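Local coordinates for hydrolase (Thermus thermophilus, PDB 1UFO), which adopts the alpha/beta hydrolase fold and probably acts as a hydrolase, at residues P174-L188 / R206-T218. Numbering follows the deposited sequence. Where two conformers were deposited one is given.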
# COMPACT_ATOMS: atom_id res chain seq x y z
N PRO A 174 0.20 -12.47 -7.92
CA PRO A 174 0.29 -11.24 -7.12
C PRO A 174 -0.91 -11.11 -6.18
O PRO A 174 -2.05 -11.26 -6.58
CB PRO A 174 0.27 -10.10 -8.13
CG PRO A 174 1.03 -10.79 -9.42
CD PRO A 174 0.41 -12.22 -9.38
N LEU A 175 -0.61 -10.83 -4.93
CA LEU A 175 -1.64 -10.79 -3.92
C LEU A 175 -1.38 -9.67 -2.95
O LEU A 175 -0.32 -9.60 -2.33
CB LEU A 175 -1.68 -12.14 -3.14
CG LEU A 175 -2.52 -12.23 -1.85
CD1 LEU A 175 -3.93 -11.99 -2.25
CD2 LEU A 175 -2.39 -13.57 -1.23
N LEU A 176 -2.38 -8.80 -2.81
CA LEU A 176 -2.24 -7.67 -1.85
C LEU A 176 -3.33 -7.76 -0.81
O LEU A 176 -4.50 -7.83 -1.18
CB LEU A 176 -2.38 -6.29 -2.57
CG LEU A 176 -2.56 -5.11 -1.66
CD1 LEU A 176 -1.24 -5.02 -0.81
CD2 LEU A 176 -2.75 -3.85 -2.50
N HIS A 177 -2.96 -7.81 0.47
CA HIS A 177 -3.96 -7.80 1.55
C HIS A 177 -4.04 -6.34 2.02
O HIS A 177 -3.01 -5.69 2.26
CB HIS A 177 -3.55 -8.70 2.72
CG HIS A 177 -4.25 -10.01 2.75
ND1 HIS A 177 -5.49 -10.18 3.35
CD2 HIS A 177 -3.94 -11.23 2.20
CE1 HIS A 177 -5.89 -11.44 3.18
NE2 HIS A 177 -4.97 -12.08 2.48
N LEU A 178 -5.26 -5.80 2.10
CA LEU A 178 -5.46 -4.41 2.54
C LEU A 178 -6.28 -4.53 3.82
O LEU A 178 -7.31 -5.24 3.85
CB LEU A 178 -6.26 -3.59 1.49
CG LEU A 178 -5.51 -3.61 0.14
CD1 LEU A 178 -6.13 -4.66 -0.84
CD2 LEU A 178 -5.65 -2.18 -0.49
N HIS A 179 -5.84 -3.88 4.91
CA HIS A 179 -6.52 -4.07 6.19
C HIS A 179 -6.49 -2.81 7.05
O HIS A 179 -5.70 -1.91 6.81
CB HIS A 179 -5.72 -5.12 6.98
CG HIS A 179 -6.55 -6.12 7.72
ND1 HIS A 179 -7.04 -7.26 7.11
CD2 HIS A 179 -6.99 -6.17 9.02
CE1 HIS A 179 -7.75 -7.97 7.97
NE2 HIS A 179 -7.74 -7.33 9.15
N GLY A 180 -7.40 -2.80 8.03
CA GLY A 180 -7.43 -1.68 8.99
C GLY A 180 -6.83 -2.18 10.29
O GLY A 180 -7.13 -3.27 10.76
N SER A 181 -6.00 -1.37 10.93
CA SER A 181 -5.36 -1.87 12.16
C SER A 181 -6.29 -2.18 13.32
O SER A 181 -5.90 -3.00 14.20
CB SER A 181 -4.28 -0.86 12.62
OG SER A 181 -4.89 0.34 13.10
N ARG A 182 -7.44 -1.52 13.35
CA ARG A 182 -8.42 -1.71 14.44
C ARG A 182 -9.57 -2.65 14.08
O ARG A 182 -10.65 -2.66 14.70
CB ARG A 182 -8.96 -0.37 14.87
CG ARG A 182 -7.85 0.55 15.38
CD ARG A 182 -7.34 0.18 16.77
NE ARG A 182 -8.38 0.48 17.76
CZ ARG A 182 -8.49 1.64 18.40
NH1 ARG A 182 -9.49 1.81 19.26
NH2 ARG A 182 -7.58 2.59 18.21
N ASP A 183 -9.39 -3.49 13.07
CA ASP A 183 -10.48 -4.40 12.71
C ASP A 183 -10.62 -5.50 13.79
O ASP A 183 -9.63 -6.16 14.15
CB ASP A 183 -10.07 -5.04 11.33
CG ASP A 183 -11.14 -5.95 10.75
OD1 ASP A 183 -11.09 -6.18 9.49
OD2 ASP A 183 -12.00 -6.44 11.48
N HIS A 184 -11.81 -5.65 14.34
CA HIS A 184 -11.98 -6.72 15.32
C HIS A 184 -12.79 -7.89 14.78
O HIS A 184 -12.85 -8.92 15.45
CB HIS A 184 -12.62 -6.17 16.60
CG HIS A 184 -11.85 -5.03 17.18
ND1 HIS A 184 -10.51 -5.12 17.50
CD2 HIS A 184 -12.23 -3.76 17.50
CE1 HIS A 184 -10.10 -3.97 18.00
NE2 HIS A 184 -11.12 -3.12 18.01
N ILE A 185 -13.37 -7.76 13.61
CA ILE A 185 -14.10 -8.88 12.99
C ILE A 185 -13.04 -9.86 12.39
O ILE A 185 -13.11 -11.10 12.54
CB ILE A 185 -15.05 -8.34 11.95
CG1 ILE A 185 -16.14 -7.48 12.64
CG2 ILE A 185 -15.62 -9.49 11.20
CD1 ILE A 185 -17.06 -6.68 11.77
N VAL A 186 -12.06 -9.29 11.68
CA VAL A 186 -10.89 -10.04 11.20
C VAL A 186 -9.69 -9.33 11.81
O VAL A 186 -9.21 -8.32 11.28
CB VAL A 186 -10.76 -10.06 9.71
CG1 VAL A 186 -9.48 -10.85 9.30
CG2 VAL A 186 -12.04 -10.72 9.11
N PRO A 187 -9.20 -9.83 12.96
CA PRO A 187 -8.05 -9.18 13.63
C PRO A 187 -6.87 -9.07 12.69
O PRO A 187 -6.61 -9.98 11.90
CB PRO A 187 -7.70 -10.17 14.76
CG PRO A 187 -9.09 -10.76 15.11
CD PRO A 187 -9.65 -11.03 13.73
N LEU A 188 -6.15 -7.96 12.79
CA LEU A 188 -4.93 -7.77 12.02
C LEU A 188 -4.01 -8.97 12.06
O LEU A 188 -3.41 -9.38 11.03
CB LEU A 188 -4.19 -6.51 12.49
CG LEU A 188 -2.89 -6.17 11.73
CD1 LEU A 188 -3.30 -5.69 10.35
CD2 LEU A 188 -2.10 -5.08 12.45
N ARG A 206 5.84 -10.17 -4.98
CA ARG A 206 4.47 -10.16 -5.51
C ARG A 206 3.38 -10.36 -4.47
O ARG A 206 2.26 -10.28 -4.79
CB ARG A 206 4.26 -11.02 -6.74
CG ARG A 206 5.42 -10.92 -7.72
CD ARG A 206 5.12 -11.86 -8.81
NE ARG A 206 5.75 -11.50 -10.07
CZ ARG A 206 7.04 -11.52 -10.36
NH1 ARG A 206 7.94 -11.90 -9.46
NH2 ARG A 206 7.44 -11.17 -11.60
N LEU A 207 3.80 -10.54 -3.20
CA LEU A 207 2.88 -10.61 -2.07
C LEU A 207 3.09 -9.25 -1.37
O LEU A 207 4.21 -8.75 -1.26
CB LEU A 207 3.31 -11.74 -1.11
CG LEU A 207 2.55 -12.00 0.11
CD1 LEU A 207 1.06 -12.39 -0.29
CD2 LEU A 207 3.24 -13.22 0.83
N ALA A 208 2.02 -8.65 -0.87
CA ALA A 208 2.18 -7.35 -0.20
C ALA A 208 1.01 -7.09 0.75
O ALA A 208 -0.02 -7.76 0.71
CB ALA A 208 2.26 -6.18 -1.26
N ARG A 209 1.25 -6.12 1.65
CA ARG A 209 0.18 -5.70 2.57
C ARG A 209 0.08 -4.20 2.64
O ARG A 209 1.06 -3.45 2.45
CB ARG A 209 0.40 -6.26 4.01
CG ARG A 209 1.65 -5.80 4.73
CD ARG A 209 1.89 -6.65 6.07
NE ARG A 209 3.03 -7.53 5.97
CZ ARG A 209 4.21 -7.41 6.61
NH1 ARG A 209 5.16 -8.33 6.40
NH2 ARG A 209 4.45 -6.42 7.48
N PHE A 210 -1.13 -3.70 2.88
CA PHE A 210 -1.36 -2.28 3.06
C PHE A 210 -2.23 -2.21 4.30
O PHE A 210 -3.29 -2.86 4.36
CB PHE A 210 -2.15 -1.65 1.88
CG PHE A 210 -2.59 -0.25 2.17
CD1 PHE A 210 -1.65 0.79 2.13
CD2 PHE A 210 -3.93 0.01 2.53
CE1 PHE A 210 -2.00 2.14 2.43
CE2 PHE A 210 -4.27 1.36 2.85
CZ PHE A 210 -3.30 2.40 2.80
N VAL A 211 -1.75 -1.46 5.31
CA VAL A 211 -2.52 -1.32 6.53
C VAL A 211 -2.78 0.15 6.79
O VAL A 211 -1.84 0.98 6.82
CB VAL A 211 -1.79 -1.95 7.76
CG1 VAL A 211 -2.70 -1.80 9.04
CG2 VAL A 211 -1.54 -3.46 7.52
N GLU A 212 -4.05 0.50 6.94
CA GLU A 212 -4.48 1.88 7.23
C GLU A 212 -4.64 1.95 8.77
O GLU A 212 -5.47 1.24 9.37
CB GLU A 212 -5.79 2.13 6.52
CG GLU A 212 -6.35 3.53 6.72
CD GLU A 212 -7.54 3.79 5.82
OE1 GLU A 212 -8.35 4.66 6.16
OE2 GLU A 212 -7.67 3.08 4.83
N GLU A 213 -3.86 2.83 9.39
CA GLU A 213 -3.87 2.90 10.86
C GLU A 213 -5.18 3.53 11.31
O GLU A 213 -5.56 4.61 10.81
CB GLU A 213 -2.70 3.76 11.28
CG GLU A 213 -2.25 3.41 12.66
CD GLU A 213 -1.63 2.01 12.78
OE1 GLU A 213 -1.14 1.34 11.79
OE2 GLU A 213 -1.53 1.61 13.95
N GLY A 214 -5.86 2.84 12.23
CA GLY A 214 -7.11 3.37 12.74
C GLY A 214 -8.36 2.88 12.07
O GLY A 214 -9.44 2.98 12.63
N ALA A 215 -8.22 2.36 10.85
CA ALA A 215 -9.39 1.82 10.14
C ALA A 215 -9.79 0.50 10.75
O ALA A 215 -8.98 -0.20 11.37
CB ALA A 215 -9.06 1.62 8.65
N GLY A 216 -11.07 0.15 10.60
CA GLY A 216 -11.62 -1.10 11.12
C GLY A 216 -12.00 -2.01 9.98
O GLY A 216 -11.33 -2.04 8.92
N HIS A 217 -13.10 -2.71 10.17
CA HIS A 217 -13.61 -3.67 9.18
C HIS A 217 -14.54 -3.04 8.11
O HIS A 217 -15.78 -3.31 7.98
CB HIS A 217 -14.30 -4.84 9.97
CG HIS A 217 -14.54 -6.02 9.11
ND1 HIS A 217 -13.53 -6.83 8.70
CD2 HIS A 217 -15.68 -6.51 8.59
CE1 HIS A 217 -14.05 -7.82 7.97
NE2 HIS A 217 -15.35 -7.66 7.89
N THR A 218 -13.92 -2.13 7.34
CA THR A 218 -14.57 -1.47 6.22
C THR A 218 -13.55 -1.28 5.09
O THR A 218 -12.37 -1.12 5.32
CB THR A 218 -15.19 -0.08 6.56
OG1 THR A 218 -14.15 0.85 6.80
CG2 THR A 218 -16.02 -0.19 7.82
O HOH W 1 -9.68 -4.37 8.09
O HOH W 2 -3.70 1.12 15.17
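The carboxylate of D183 takes the ring N-H of H217 in a short, nearly straight hydrogen bond: ND1 of H217 lies 2.6 Å from OD1 of D183, which is met on its syn side, 24° out of the carboxylate plane. The acceptor lies in the ring plane, and the two planes stand 60° apart. The D183 side chain turns CG away from its own N (chi1 -176°), which carries the carboxylate across to the imidazole. An aspartate suits this place by offering two oxygens: OD2 accepts from the backbone N of V186, an Asx motif, and OD1 also from a water that bridges G180 N and G216 O. I185 lies over one face of the H217 ring, a CH-pi contact with CB 3.8 Å from the centroid, while CG2 of V186 touches CE1 of H217; such branched apolar chains pack here without competing for ND1.

Both loops leave neighbouring parallel strands, 175-180 and 207-212, joined by helix 188-198 in a beta-alpha-beta unit. G180 suits its place because a CB would clash with A215 O; S181 OG, small and polar, accepts from G214 N at 2.8 Å. Strand 207-212 continues the sheet into the second subunit.

A histidine can use both ring nitrogens, and NE2 of H217 hydrogen-bonds S113 OG, on what looks like a nucleophile elbow. Replacing H217 by an alanine is likely to leave D183 OD1 without its ring donor and S113 OG without its imidazole partner. The chemistry is thus consistent with a Ser-His-Asp charge relay in which D183 orients the histidine toward the serine.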